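Beta/gama crystallin family protein (PDB 5HT9) binds calcium, and magnesium in its place, at paired sites of a beta/gamma-crystallin domain. Local coordinates at residues A[5-10]-A[33-38]. Numbering follows the deposited sequence.
Sequences VIVYEH and DKISSI. With MG (magnesium ion), chain E; NI (nickel (II) ion), chain C; MG (magnesium ion), chain D.
Tyr8 O takes two backbone donors from 33-38, a straight bond from Ser36 N (2.8 Å) and a weak one from Ser37 N, so that both serines face Tyr8 in a classic beta bulge. Tyr8 N returns a bond to Ser37 O (2.9 Å), the antiparallel hydrogen-bonded pair.

The bulge divides the work of the serines. Ser36 OG, with the carbonyls of Glu9 and Lys34, binds a magnesium ion, which Asn76 also ligates; the metal accounts for the 2.9 Å approach of Glu9 O to Lys34 O. Asp75 hydrogen-bonds the Ser36 hydroxyl. Ser37 turns OG between its own N and carbonyl carbon (chi1 56°), where it donates to His10 O at 2.7 Å, tilted 23° from the carbonyl plane, and lies against Tyr8 CB. The Glu9 side chain stretches away from the magnesium, its CG above one face of the His10 ring, toward the rim, and OE1 accepting from Lys16 N; His10 NE2 coordinates nickel.

On the buried face, Ile35 brings CD1 and CG2 obliquely against Val7, Ile35 CD1 lying 3.9 Å from Val7 CG1. Replacing Ile35 with an alanine removes both methyls, and would probably leave a gap beside Val7 and deprive Phe81 of a neighbour. Further along, Val5 CG2 meets Ile38 CG2 at 3.6 Å, each methyl anti to its own N.

The magnesium occupies a beta/gamma-crystallin site that also binds calcium, its ligands drawn from both Greek keys. Strand 4-8 runs between 17-20 and 37-42, while Val5 packs on strands 45-48 and 80-83 of the facing sheet, Val7 and Ile35 on Phe81, and Ile38 on Phe47.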
ATOM      1  N   VAL A   5       3.410   4.320   6.086  1.00 18.13           N
ATOM      2  CA  VAL A   5       3.440   3.975   4.675  1.00 15.68           C
ATOM      3  C   VAL A   5       2.610   5.018   3.922  1.00 17.57           C
ATOM      4  O   VAL A   5       1.575   5.489   4.414  1.00 17.81           O
ATOM      5  CB  VAL A   5       2.904   2.542   4.415  1.00 15.70           C
ATOM      6  CG1 VAL A   5       1.449   2.402   4.854  1.00 16.25           C
ATOM      7  CG2 VAL A   5       3.070   2.158   2.952  1.00 16.32           C
ATOM      8  N   ILE A   6       3.104   5.420   2.758  1.00 16.99           N
ATOM      9  CA  ILE A   6       2.375   6.344   1.918  1.00 15.60           C
ATOM     10  C   ILE A   6       2.001   5.622   0.639  1.00 15.54           C
ATOM     11  O   ILE A   6       2.855   5.005   0.004  1.00 18.39           O
ATOM     12  CB  ILE A   6       3.198   7.597   1.607  1.00 19.82           C
ATOM     13  CG1 ILE A   6       3.714   8.214   2.913  1.00 17.20           C
ATOM     14  CG2 ILE A   6       2.339   8.590   0.857  1.00 20.01           C
ATOM     15  CD1 ILE A   6       4.615   9.386   2.723  1.00 24.95           C
ATOM     16  N   VAL A   7       0.727   5.680   0.273  1.00 18.36           N
ATOM     17  CA  VAL A   7       0.272   5.045  -0.963  1.00 15.97           C
ATOM     18  C   VAL A   7      -0.205   6.109  -1.945  1.00 18.13           C
ATOM     19  O   VAL A   7      -0.749   7.136  -1.542  1.00 17.69           O
ATOM     20  CB  VAL A   7      -0.861   4.023  -0.705  1.00 13.58           C
ATOM     21  CG1 VAL A   7      -0.327   2.804   0.104  1.00 14.13           C
ATOM     22  CG2 VAL A   7      -2.026   4.680   0.018  1.00 16.16           C
ATOM     23  N   TYR A   8      -0.016   5.839  -3.231  1.00 14.34           N
ATOM     24  CA  TYR A   8      -0.293   6.806  -4.289  1.00 18.76           C
ATOM     25  C   TYR A   8      -1.127   6.190  -5.392  1.00 17.72           C
ATOM     26  O   TYR A   8      -0.957   5.019  -5.735  1.00 16.81           O
ATOM     27  CB  TYR A   8       1.004   7.329  -4.912  1.00 19.43           C
ATOM     28  CG  TYR A   8       1.867   8.215  -4.046  1.00 18.24           C
ATOM     29  CD1 TYR A   8       2.740   7.678  -3.100  1.00 19.11           C
ATOM     30  CD2 TYR A   8       1.861   9.584  -4.227  1.00 20.16           C
ATOM     31  CE1 TYR A   8       3.555   8.501  -2.337  1.00 20.08           C
ATOM     32  CE2 TYR A   8       2.667  10.412  -3.479  1.00 24.06           C
ATOM     33  CZ  TYR A   8       3.509   9.877  -2.537  1.00 23.15           C
ATOM     34  OH  TYR A   8       4.304  10.739  -1.803  1.00 27.81           O
ATOM     35  N   GLU A   9      -1.987   7.009  -5.980  1.00 18.81           N
ATOM     36  CA  GLU A   9      -2.900   6.587  -7.037  1.00 18.83           C
ATOM     37  C   GLU A   9      -2.222   6.241  -8.376  1.00 18.01           C
ATOM     38  O   GLU A   9      -2.696   5.382  -9.121  1.00 21.71           O
ATOM     39  CB  GLU A   9      -3.932   7.696  -7.249  1.00 20.99           C
ATOM     40  CG  GLU A   9      -4.936   7.423  -8.334  1.00 19.13           C
ATOM     41  CD  GLU A   9      -5.850   8.607  -8.561  1.00 24.57           C
ATOM     42  OE1 GLU A   9      -5.545   9.705  -8.036  1.00 22.47           O
ATOM     43  OE2 GLU A   9      -6.858   8.436  -9.276  1.00 25.18           O
ATOM     44  N   HIS A  10      -1.116   6.908  -8.683  1.00 17.77           N
ATOM     45  CA  HIS A  10      -0.456   6.711  -9.971  1.00 19.33           C
ATOM     46  C   HIS A  10       1.003   6.320  -9.794  1.00 16.86           C
ATOM     47  O   HIS A  10       1.594   6.530  -8.741  1.00 18.62           O
ATOM     48  CB  HIS A  10      -0.549   7.988 -10.829  1.00 19.05           C
ATOM     49  CG  HIS A  10      -1.955   8.409 -11.146  1.00 20.10           C
ATOM     50  ND1 HIS A  10      -2.897   7.537 -11.651  1.00 23.74           N
ATOM     51  CD2 HIS A  10      -2.573   9.612 -11.040  1.00 21.88           C
ATOM     52  CE1 HIS A  10      -4.036   8.183 -11.841  1.00 24.67           C
ATOM     53  NE2 HIS A  10      -3.869   9.440 -11.473  1.00 20.20           N
ATOM     54  N   ASP A  33      -8.107  -0.431  -4.767  1.00 25.88           N
ATOM     55  CA  ASP A  33      -7.900  -0.865  -6.151  1.00 28.50           C
ATOM     56  C   ASP A  33      -7.367   0.253  -7.052  1.00 28.16           C
ATOM     57  O   ASP A  33      -7.509   0.183  -8.268  1.00 26.28           O
ATOM     58  CB  ASP A  33      -9.199  -1.427  -6.751  1.00 29.69           C
ATOM     59  CG  ASP A  33      -9.344  -2.933  -6.554  1.00 34.06           C
ATOM     60  OD1 ASP A  33      -8.533  -3.541  -5.813  1.00 23.52           O
ATOM     61  OD2 ASP A  33     -10.278  -3.505  -7.164  1.00 36.85           O
ATOM     62  N   LYS A  34      -6.748   1.268  -6.452  1.00 25.64           N
ATOM     63  CA  LYS A  34      -6.154   2.362  -7.216  1.00 27.66           C
ATOM     64  C   LYS A  34      -4.684   2.590  -6.878  1.00 24.12           C
ATOM     65  O   LYS A  34      -4.049   3.471  -7.450  1.00 26.36           O
ATOM     66  CB  LYS A  34      -6.917   3.663  -6.982  1.00 28.80           C
ATOM     67  CG  LYS A  34      -8.293   3.715  -7.604  1.00 30.87           C
ATOM     68  CD  LYS A  34      -8.929   5.070  -7.337  1.00 36.63           C
ATOM     69  CE  LYS A  34     -10.271   5.207  -8.045  1.00 41.66           C
ATOM     70  NZ  LYS A  34     -10.854   6.571  -7.869  1.00 42.34           N
ATOM     71  N   ILE A  35      -4.137   1.805  -5.959  1.00 20.91           N
ATOM     72  CA  ILE A  35      -2.770   2.049  -5.516  1.00 17.83           C
ATOM     73  C   ILE A  35      -1.781   1.587  -6.579  1.00 19.27           C
ATOM     74  O   ILE A  35      -1.814   0.436  -7.007  1.00 18.84           O
ATOM     75  CB  ILE A  35      -2.490   1.358  -4.171  1.00 23.49           C
ATOM     76  CG1 ILE A  35      -3.411   1.942  -3.094  1.00 20.36           C
ATOM     77  CG2 ILE A  35      -1.027   1.531  -3.771  1.00 16.11           C
ATOM     78  CD1 ILE A  35      -3.361   1.180  -1.789  1.00 17.99           C
ATOM     79  N   SER A  36      -0.902   2.494  -7.004  1.00 16.28           N
ATOM     80  CA  SER A  36       0.003   2.202  -8.098  1.00 19.19           C
ATOM     81  C   SER A  36       1.461   2.392  -7.722  1.00 18.22           C
ATOM     82  O   SER A  36       2.340   1.901  -8.413  1.00 16.74           O
ATOM     83  CB  SER A  36      -0.337   3.073  -9.317  1.00 21.02           C
ATOM     84  OG  SER A  36      -1.572   2.665  -9.882  1.00 22.18           O
ATOM     85  N   SER A  37       1.713   3.141  -6.651  1.00 16.88           N
ATOM     86  CA  SER A  37       3.055   3.243  -6.108  1.00 15.76           C
ATOM     87  C   SER A  37       2.975   3.459  -4.604  1.00 18.01           C
ATOM     88  O   SER A  37       1.928   3.841  -4.069  1.00 14.51           O
ATOM     89  CB  SER A  37       3.855   4.363  -6.789  1.00 16.30           C
ATOM     90  OG  SER A  37       3.172   5.601  -6.695  1.00 17.73           O
ATOM     91  N   ILE A  38       4.083   3.164  -3.930  1.00 13.84           N
ATOM     92  CA  ILE A  38       4.126   3.096  -2.472  1.00 15.19           C
ATOM     93  C   ILE A  38       5.461   3.572  -1.929  1.00 15.89           C
ATOM     94  O   ILE A  38       6.503   3.196  -2.449  1.00 17.97           O
ATOM     95  CB  ILE A  38       3.929   1.644  -1.969  1.00 15.57           C
ATOM     96  CG1 ILE A  38       2.608   1.042  -2.454  1.00 14.75           C
ATOM     97  CG2 ILE A  38       4.044   1.573  -0.452  1.00 15.30           C
ATOM     98  CD1 ILE A  38       2.503  -0.464  -2.125  1.00 15.43           C
TER
HETATM   99 MG    MG E 103      -3.764   3.532  -9.828  1.00 27.52          MG
HETATM  100 NI    NI C 101      -5.249  10.984 -11.766  1.00 24.77          NI
HETATM  101 MG    MG D 102      -8.217  -5.196  -4.572  1.00 21.02          MG
HETATM  102  O   HOH W   1      -7.859  -6.491  -6.109  1.00 20.40           O
HETATM  103  O   HOH W   2     -10.304  -5.745  -4.579  1.00 22.76           O